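Side-chain contacts in capsule biosynthesis protein CapD proenzyme (Bacillus anthracis, PDB 3G9K), which cleaves the poly-gamma-D-glutamate capsule and joins it by an amide bond to meso-diaminopimelic acid in the peptidoglycan, also releasing shorter capsule fragments: residues Ser43-Ala48 / Met71-Lys76; Val51-Gly56 / Ala106-Ile111; Thr80-Arg85 / Asp113-Leu118. One frame throughout, in Å; residues are numbered along the deposited sequence.

Contact 1. Residues Ser43-Ala48 / Met71-Lys76; sequences SAVDAA and MLIISK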
loop_
_atom_site.group_PDB
_atom_site.type_symbol
_atom_site.label_atom_id
_atom_site.label_comp_id
_atom_site.label_asym_id
_atom_site.label_seq_id
_atom_site.Cartn_x
_atom_site.Cartn_y
_atom_site.Cartn_z
ATOM N N SER A 43 8.980 -11.012 15.395
ATOM C CA SER A 43 8.100 -11.661 14.443
ATOM C C SER A 43 7.785 -10.747 13.256
ATOM O O SER A 43 8.037 -9.571 13.331
ATOM C CB SER A 43 6.807 -12.019 15.134
ATOM O OG SER A 43 6.038 -10.852 15.473
ATOM N N ALA A 44 7.150 -11.271 12.204
ATOM C CA ALA A 44 6.757 -10.415 11.061
ATOM C C ALA A 44 5.784 -9.332 11.515
ATOM O O ALA A 44 5.905 -8.180 11.083
ATOM C CB ALA A 44 6.153 -11.248 9.926
ATOM N N VAL A 45 4.847 -9.693 12.409
ATOM C CA VAL A 45 3.820 -8.736 12.903
ATOM C C VAL A 45 4.468 -7.620 13.703
ATOM O O VAL A 45 4.240 -6.444 13.425
ATOM C CB VAL A 45 2.680 -9.439 13.652
ATOM C CG1 VAL A 45 1.675 -8.456 14.311
ATOM C CG2 VAL A 45 1.944 -10.314 12.694
ATOM N N ASP A 46 5.290 -7.962 14.675
ATOM C CA ASP A 46 6.028 -6.919 15.407
ATOM C C ASP A 46 6.832 -5.952 14.527
ATOM O O ASP A 46 6.794 -4.716 14.702
ATOM C CB ASP A 46 6.950 -7.591 16.399
ATOM C CG ASP A 46 6.199 -8.198 17.569
ATOM O OD1 ASP A 46 4.966 -8.020 17.687
ATOM O OD2 ASP A 46 6.865 -8.838 18.388
ATOM N N ALA A 47 7.597 -6.504 13.590
ATOM C CA ALA A 47 8.303 -5.695 12.608
ATOM C C ALA A 47 7.355 -4.832 11.764
ATOM O O ALA A 47 7.697 -3.721 11.416
ATOM C CB ALA A 47 9.163 -6.577 11.695
ATOM N N ALA A 48 6.195 -5.360 11.400
ATOM C CA ALA A 48 5.230 -4.613 10.578
ATOM C C ALA A 48 4.669 -3.379 11.332
ATOM O O ALA A 48 4.438 -2.325 10.749
ATOM C CB ALA A 48 4.060 -5.551 10.155
HETATM N N MSE A 71 -3.888 -4.931 6.391
HETATM C CA MSE A 71 -2.760 -5.824 6.572
HETATM C C MSE A 71 -3.169 -7.269 6.417
HETATM O O MSE A 71 -4.063 -7.776 7.128
HETATM C CB MSE A 71 -2.115 -5.618 7.946
HETATM C CG MSE A 71 -0.867 -6.492 8.187
HETATM SE SE MSE A 71 0.050 -6.209 9.864
HETATM C CE MSE A 71 0.471 -4.305 9.644
ATOM N N LEU A 72 -2.465 -7.949 5.518
ATOM C CA LEU A 72 -2.645 -9.366 5.278
ATOM C C LEU A 72 -1.553 -10.071 6.041
ATOM O O LEU A 72 -0.374 -9.654 5.982
ATOM C CB LEU A 72 -2.578 -9.632 3.755
ATOM C CG LEU A 72 -2.947 -10.981 3.167
ATOM C CD1 LEU A 72 -4.390 -11.296 3.467
ATOM C CD2 LEU A 72 -2.650 -10.984 1.633
ATOM N N ILE A 73 -1.931 -11.095 6.815
ATOM C CA ILE A 73 -0.979 -11.874 7.616
ATOM C C ILE A 73 -1.215 -13.358 7.272
ATOM O O ILE A 73 -2.289 -13.930 7.581
ATOM C CB ILE A 73 -1.113 -11.663 9.138
ATOM C CG1 ILE A 73 -1.039 -10.172 9.550
ATOM C CG2 ILE A 73 0.013 -12.399 9.856
ATOM C CD1 ILE A 73 -1.498 -9.870 10.995
ATOM N N ILE A 74 -0.215 -13.969 6.641
ATOM C CA ILE A 74 -0.273 -15.386 6.263
ATOM C C ILE A 74 0.878 -16.145 6.926
ATOM O O ILE A 74 2.051 -15.950 6.597
ATOM C CB ILE A 74 -0.236 -15.583 4.712
ATOM C CG1 ILE A 74 -1.220 -14.649 3.974
ATOM C CG2 ILE A 74 -0.472 -17.081 4.335
ATOM C CD1 ILE A 74 -2.732 -14.896 4.138
ATOM N N SER A 75 0.526 -16.974 7.914
ATOM C CA SER A 75 1.500 -17.782 8.638
ATOM C C SER A 75 1.347 -19.198 8.137
ATOM O O SER A 75 0.463 -19.474 7.327
ATOM C CB SER A 75 1.255 -17.731 10.148
ATOM O OG SER A 75 -0.004 -18.294 10.465
ATOM N N LYS A 76 2.203 -20.084 8.627
ATOM C CA LYS A 76 2.071 -21.526 8.346
ATOM C C LYS A 76 0.676 -22.070 8.630
ATOM O O LYS A 76 0.208 -22.942 7.919
ATOM C CB LYS A 76 3.138 -22.331 9.119
ATOM C CG LYS A 76 4.334 -22.671 8.253
ATOM C CD LYS A 76 5.684 -22.636 8.991
ATOM C CE LYS A 76 6.810 -22.684 7.947
ATOM N NZ LYS A 76 8.204 -22.676 8.519
#
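Val45 and Ala48, one turn apart on helix 44-58, rest on Met71 and Ile73 of strand 68-74, an interface of helix on sheet within the gamma-glutamyltranspeptidase domain, a member of the Ntn-hydrolase clan. Across the contact everything is apolar. Val45 brings CG2, the branch beside its own backbone N, onto Ile73, and the two side chains cross at about a right angle; Val45 CG2 is 3.9 Å from Ile73 CD1 and almost as near Ile73 CG2, so both branches of Ile73 hold the valine methyl. Ile111 and Tyr115 of helix 104-115 also touch Val45. The sheet runs on into the other CapD chain, which also supplies Val14 beside Ala44 and Met71.

No polar bond joins the two segments. Ser43 is the N-cap, its OG accepting from Asp46 N at 3.1 Å and a nearly straight 169°, while the Asp46 carboxylate reaches out to the backbone N-H groups of Ser117 and Leu118.

Met71, a selenomethionine, runs extended from the strand toward the helix until the bend at chi3 (-59°) swings its methyl aside. SE and CE therefore both lie against Ala48 CB, at 4.1 Å and 3.8 Å.

Contact 2. Residues Val51-Gly56 / Ala106-Ile111; sequences VSYVLG and AGMEYI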
loop_
_atom_site.group_PDB
_atom_site.type_symbol
_atom_site.label_atom_id
_atom_site.label_comp_id
_atom_site.label_asym_id
_atom_site.label_seq_id
_atom_site.Cartn_x
_atom_site.Cartn_y
_atom_site.Cartn_z
ATOM N N VAL A 51 7.613 -0.891 11.344
ATOM C CA VAL A 51 7.679 -0.370 9.985
ATOM C C VAL A 51 6.528 0.589 9.703
ATOM O O VAL A 51 6.738 1.631 9.098
ATOM C CB VAL A 51 7.721 -1.500 8.914
ATOM C CG1 VAL A 51 7.503 -0.936 7.502
ATOM C CG2 VAL A 51 9.071 -2.286 8.960
ATOM N N SER A 52 5.310 0.221 10.085
ATOM C CA SER A 52 4.143 1.104 9.771
ATOM C C SER A 52 4.275 2.456 10.446
ATOM O O SER A 52 4.133 3.506 9.813
ATOM C CB SER A 52 2.831 0.480 10.160
ATOM O OG SER A 52 2.600 -0.643 9.369
ATOM N N TYR A 53 4.610 2.440 11.721
ATOM C CA TYR A 53 4.856 3.700 12.431
ATOM C C TYR A 53 6.073 4.554 11.920
ATOM O O TYR A 53 6.016 5.781 11.872
ATOM C CB TYR A 53 4.941 3.411 13.937
ATOM C CG TYR A 53 3.632 3.493 14.691
ATOM C CD1 TYR A 53 2.979 2.358 15.129
ATOM C CD2 TYR A 53 3.091 4.724 15.024
ATOM C CE1 TYR A 53 1.768 2.455 15.896
ATOM C CE2 TYR A 53 1.937 4.822 15.735
ATOM C CZ TYR A 53 1.267 3.685 16.172
ATOM O OH TYR A 53 0.114 3.858 16.867
ATOM N N VAL A 54 7.183 3.920 11.560
ATOM C CA VAL A 54 8.344 4.612 10.993
ATOM C C VAL A 54 8.004 5.335 9.665
ATOM O O VAL A 54 8.340 6.503 9.480
ATOM C CB VAL A 54 9.538 3.614 10.811
ATOM C CG1 VAL A 54 10.585 4.179 9.865
ATOM C CG2 VAL A 54 10.102 3.236 12.200
ATOM N N LEU A 55 7.265 4.651 8.805
ATOM C CA LEU A 55 6.797 5.144 7.518
ATOM C C LEU A 55 5.911 6.360 7.746
ATOM O O LEU A 55 6.041 7.359 7.021
ATOM C CB LEU A 55 6.073 4.044 6.729
ATOM C CG LEU A 55 6.997 3.013 6.065
ATOM C CD1 LEU A 55 6.127 1.892 5.557
ATOM C CD2 LEU A 55 7.869 3.633 4.973
ATOM N N GLY A 56 5.075 6.332 8.783
ATOM C CA GLY A 56 4.227 7.497 9.129
ATOM C C GLY A 56 5.049 8.705 9.504
ATOM O O GLY A 56 4.626 9.877 9.377
ATOM N N ALA A 106 -5.663 2.448 15.955
ATOM C CA ALA A 106 -6.538 1.314 16.341
ATOM C C ALA A 106 -6.157 -0.014 15.659
ATOM O O ALA A 106 -6.154 -1.083 16.314
ATOM C CB ALA A 106 -7.991 1.629 16.070
ATOM N N GLY A 107 -5.801 0.042 14.375
ATOM C CA GLY A 107 -5.319 -1.120 13.641
ATOM C C GLY A 107 -4.089 -1.743 14.240
ATOM O O GLY A 107 -4.058 -2.940 14.491
HETATM N N MSE A 108 -3.075 -0.898 14.443
HETATM C CA MSE A 108 -1.805 -1.353 14.999
HETATM C C MSE A 108 -1.990 -1.932 16.402
HETATM O O MSE A 108 -1.404 -2.981 16.727
HETATM C CB MSE A 108 -0.779 -0.210 15.024
HETATM C CG MSE A 108 -0.365 0.321 13.636
HETATM SE SE MSE A 108 0.299 -1.062 12.436
HETATM C CE MSE A 108 -0.946 -0.944 10.987
ATOM N N GLU A 109 -2.831 -1.285 17.238
ATOM C CA GLU A 109 -3.061 -1.824 18.573
ATOM C C GLU A 109 -3.785 -3.166 18.539
ATOM O O GLU A 109 -3.424 -4.070 19.298
ATOM C CB GLU A 109 -3.836 -0.868 19.465
ATOM C CG GLU A 109 -4.062 -1.435 20.885
ATOM C CD GLU A 109 -4.492 -0.360 21.832
ATOM O OE1 GLU A 109 -3.647 0.480 22.194
ATOM O OE2 GLU A 109 -5.676 -0.343 22.172
ATOM N N TYR A 110 -4.812 -3.283 17.703
ATOM C CA TYR A 110 -5.541 -4.538 17.496
ATOM C C TYR A 110 -4.647 -5.674 16.983
ATOM O O TYR A 110 -4.706 -6.812 17.449
ATOM C CB TYR A 110 -6.694 -4.350 16.511
ATOM C CG TYR A 110 -7.536 -5.602 16.359
ATOM C CD1 TYR A 110 -7.092 -6.677 15.583
ATOM C CD2 TYR A 110 -8.760 -5.735 17.038
ATOM C CE1 TYR A 110 -7.830 -7.832 15.489
ATOM C CE2 TYR A 110 -9.515 -6.900 16.935
ATOM C CZ TYR A 110 -9.039 -7.928 16.169
ATOM O OH TYR A 110 -9.773 -9.088 16.071
ATOM N N ILE A 111 -3.830 -5.345 15.994
ATOM C CA ILE A 111 -2.840 -6.259 15.441
ATOM C C ILE A 111 -1.872 -6.689 16.509
ATOM O O ILE A 111 -1.595 -7.856 16.670
ATOM C CB ILE A 111 -2.079 -5.589 14.258
ATOM C CG1 ILE A 111 -3.065 -5.471 13.078
ATOM C CG2 ILE A 111 -0.770 -6.392 13.889
ATOM C CD1 ILE A 111 -2.649 -4.509 11.880
#
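Met108, a selenomethionine on helix 104-115, fits against Ser52 and Tyr53 of helix 44-58, presenting a different part of its length to each. Its first half goes to the tyrosine. The two side chains run past each other in opposite directions, Tyr53 reaching past the CB and CG of Met108 while Met108 heads back toward the other helix. Tyr53 CE1 is 3.8 Å from Met108 CG, with CB just as near, and this approach is oblique to the ring. Phe104 and Val105, on the same helix as Met108, also touch Tyr53, the Phe104 ring pairing with it edge-to-face.

The far half of Met108 turns to the serine. With CG beside the backbone N (chi1 -64°), the chain bends at chi2 (-55°) and again at chi3 rather than extending, which lays the selenium against Ser52, 3.7 Å from CB. The methyl carries on past the hydroxyl, CE lying 3.9 Å from OG. That oxygen is buried, yet its polar need is met inside its own helix: OG is hydrogen-bonded to Ala48 O, one turn back, and Asn18 of the other CapD chain adds a weak bond. The selenomethionine thus meets the serine by van der Waals contact alone.

Tyr84 also packs on Met108, so the side chain is enclosed by parts of the fold beyond the two helices. Here two helices of the gamma-glutamyltranspeptidase domain meet through one long flexible side chain set against a small residue and a ring. They pack side by side next to the sheet, consistent with a helical layer of the alpha-beta-beta-alpha sandwich of Ntn hydrolases.

Contact 3. Residues Thr80-Arg85 / Asp113-Leu118; sequences TFIDYR and DNYGSL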
loop_
_atom_site.group_PDB
_atom_site.type_symbol
_atom_site.label_atom_id
_atom_site.label_comp_id
_atom_site.label_asym_id
_atom_site.label_seq_id
_atom_site.Cartn_x
_atom_site.Cartn_y
_atom_site.Cartn_z
ATOM N N THR A 80 -5.158 -14.122 7.847
ATOM C CA THR A 80 -5.956 -13.047 8.443
ATOM C C THR A 80 -5.803 -11.775 7.630
ATOM O O THR A 80 -4.715 -11.485 7.122
ATOM C CB THR A 80 -5.480 -12.686 9.870
ATOM O OG1 THR A 80 -5.248 -13.868 10.657
ATOM C CG2 THR A 80 -6.523 -11.814 10.566
ATOM N N PHE A 81 -6.879 -11.021 7.532
ATOM C CA PHE A 81 -6.832 -9.682 6.971
ATOM C C PHE A 81 -7.372 -8.682 8.005
ATOM O O PHE A 81 -8.487 -8.829 8.474
ATOM C CB PHE A 81 -7.646 -9.550 5.676
ATOM C CG PHE A 81 -7.484 -8.205 5.043
ATOM C CD1 PHE A 81 -6.378 -7.938 4.259
ATOM C CD2 PHE A 81 -8.368 -7.189 5.301
ATOM C CE1 PHE A 81 -6.179 -6.673 3.713
ATOM C CE2 PHE A 81 -8.166 -5.923 4.751
ATOM C CZ PHE A 81 -7.070 -5.690 3.946
ATOM N N ILE A 82 -6.568 -7.702 8.410
ATOM C CA ILE A 82 -7.082 -6.671 9.303
ATOM C C ILE A 82 -7.362 -5.355 8.526
ATOM O O ILE A 82 -6.469 -4.775 7.907
ATOM C CB ILE A 82 -6.152 -6.401 10.475
ATOM C CG1 ILE A 82 -5.647 -7.710 11.077
ATOM C CG2 ILE A 82 -6.870 -5.507 11.492
ATOM C CD1 ILE A 82 -6.755 -8.675 11.378
ATOM N N ASP A 83 -8.618 -4.935 8.560
ATOM C CA ASP A 83 -9.102 -3.738 7.909
ATOM C C ASP A 83 -9.130 -2.575 8.915
ATOM O O ASP A 83 -10.006 -2.517 9.787
ATOM C CB ASP A 83 -10.515 -4.006 7.355
ATOM C CG ASP A 83 -11.097 -2.794 6.600
ATOM O OD1 ASP A 83 -10.603 -1.656 6.774
ATOM O OD2 ASP A 83 -12.019 -2.972 5.780
ATOM N N TYR A 84 -8.187 -1.638 8.782
ATOM C CA TYR A 84 -8.177 -0.421 9.602
ATOM C C TYR A 84 -8.282 0.849 8.719
ATOM O O TYR A 84 -7.687 1.893 8.974
ATOM C CB TYR A 84 -6.963 -0.405 10.553
ATOM C CG TYR A 84 -5.633 -0.770 9.871
ATOM C CD1 TYR A 84 -4.762 0.203 9.434
ATOM C CD2 TYR A 84 -5.280 -2.086 9.669
ATOM C CE1 TYR A 84 -3.587 -0.133 8.809
ATOM C CE2 TYR A 84 -4.126 -2.426 9.038
ATOM C CZ TYR A 84 -3.258 -1.444 8.628
ATOM O OH TYR A 84 -2.096 -1.813 7.981
ATOM N N ARG A 85 -9.133 0.744 7.711
ATOM C CA ARG A 85 -9.451 1.827 6.867
ATOM C C ARG A 85 -10.317 2.804 7.657
ATOM O O ARG A 85 -11.085 2.383 8.541
ATOM C CB ARG A 85 -10.197 1.270 5.658
ATOM C CG ARG A 85 -10.411 2.245 4.565
ATOM C CD ARG A 85 -10.655 1.515 3.234
ATOM N NE ARG A 85 -11.050 2.455 2.191
ATOM C CZ ARG A 85 -10.220 3.307 1.598
ATOM N NH1 ARG A 85 -8.931 3.370 1.933
ATOM N NH2 ARG A 85 -10.685 4.105 0.648
ATOM N N ASP A 113 -2.265 -6.721 19.826
ATOM C CA ASP A 113 -2.884 -7.460 20.927
ATOM C C ASP A 113 -3.319 -8.856 20.510
ATOM O O ASP A 113 -3.444 -9.761 21.349
ATOM C CB ASP A 113 -4.095 -6.715 21.443
ATOM C CG ASP A 113 -3.722 -5.453 22.187
ATOM O OD1 ASP A 113 -2.515 -5.147 22.378
ATOM O OD2 ASP A 113 -4.651 -4.741 22.570
ATOM N N ASN A 114 -3.556 -9.049 19.221
ATOM C CA ASN A 114 -4.091 -10.316 18.770
ATOM C C ASN A 114 -3.099 -11.166 17.986
ATOM O O ASN A 114 -3.264 -12.404 17.921
ATOM C CB ASN A 114 -5.373 -10.096 17.978
ATOM C CG ASN A 114 -6.494 -9.539 18.839
ATOM O OD1 ASN A 114 -7.089 -10.263 19.654
ATOM N ND2 ASN A 114 -6.765 -8.243 18.702
ATOM N N TYR A 115 -2.058 -10.550 17.413
ATOM C CA TYR A 115 -1.062 -11.251 16.579
ATOM C C TYR A 115 0.397 -10.902 16.896
ATOM O O TYR A 115 1.327 -11.496 16.342
ATOM C CB TYR A 115 -1.362 -11.018 15.087
ATOM C CG TYR A 115 -2.813 -11.275 14.719
ATOM C CD1 TYR A 115 -3.279 -12.571 14.448
ATOM C CD2 TYR A 115 -3.724 -10.225 14.665
ATOM C CE1 TYR A 115 -4.628 -12.797 14.119
ATOM C CE2 TYR A 115 -5.054 -10.435 14.345
ATOM C CZ TYR A 115 -5.502 -11.719 14.076
ATOM O OH TYR A 115 -6.827 -11.882 13.759
ATOM N N GLY A 116 0.628 -9.928 17.773
ATOM C CA GLY A 116 1.969 -9.562 18.134
ATOM C C GLY A 116 2.593 -10.253 19.320
ATOM O O GLY A 116 2.013 -11.109 19.944
ATOM N N SER A 117 3.810 -9.860 19.618
ATOM C CA SER A 117 4.580 -10.572 20.640
ATOM C C SER A 117 5.203 -9.652 21.669
ATOM O O SER A 117 4.967 -9.797 22.877
ATOM C CB SER A 117 5.676 -11.422 19.982
ATOM O OG SER A 117 5.096 -12.576 19.433
ATOM N N LEU A 118 5.998 -8.712 21.201
ATOM C CA LEU A 118 6.654 -7.772 22.095
ATOM C C LEU A 118 5.617 -6.732 22.582
ATOM O O LEU A 118 4.584 -6.542 21.947
ATOM C CB LEU A 118 7.817 -7.108 21.371
ATOM C CG LEU A 118 9.014 -8.015 21.010
ATOM C CD1 LEU A 118 9.969 -7.402 19.960
ATOM C CD2 LEU A 118 9.788 -8.324 22.286
#
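Tyr115, with its ring beside the backbone N (chi1 -49°), reaches from the last part of helix 104-115 down to Thr80 and Ile82 on strand 79-83. Ile82 answers with two successive bends, chi1 -44° and chi2 -51°, which carry CD1 out to the ring. Thr80 CG2 meets the ring from the strand side.

The hydroxyl end of the ring receives most of the contact. Thr80 CG2 comes to 3.2 Å from Tyr115 OH, a tight approach of methyl to oxygen, and sits 3.7 Å from CZ. Beside it, Thr80 OG1 lies 3.7 Å from Tyr115 CE1. Ile82 CD1 comes to Tyr115 CE2 at 3.8 Å. Both methyls stand on the same side of the ring plane, the one facing the strand, and both meet the ring obliquely; no hydrogen bond joins the segments. Val220 of strand 219-228 also touches Tyr115, as it does Thr80 and Ile82, so the ring rests on more than one strand.

Farther along, the strand gives way to an Asx turn: Asp83 OD1 accepts from Arg85 N at 3.0 Å. That carboxylate is gripped by salt bridges as well, OD2 to Arg221 and OD1 to Arg55 of the other CapD chain, which probably favours its charged form.

Thr80 and Ile82, two residues apart, face the helix together, while Phe81 points to the reverse side and pairs edge-to-face with Phe240. One face of the strand toward a helix and the other turned away from it is consistent with the alpha-beta-beta-alpha sandwich of the Ntn hydrolases.

Overall arrangement
From the N terminus, helix 44-58 comes first, and contact 1 closes the loop from its start to strand 68-74. Contact 2 opens from the same helix before that loop is shut and ends on helix 104-115, so contacts 1 and 2 cross. The chain meanwhile turns from strand 68-74 into its antiparallel neighbour 79-83, where contact 3 opens after contact 1 has closed; it ends beyond contact 2, crossing it in turn. The three meet around Ile111, which touches Val45, Met71, Ile82 and Tyr84. Together they tie two helices to adjoining strands of one sheet, which the other CapD chain extends beyond strand 68-74.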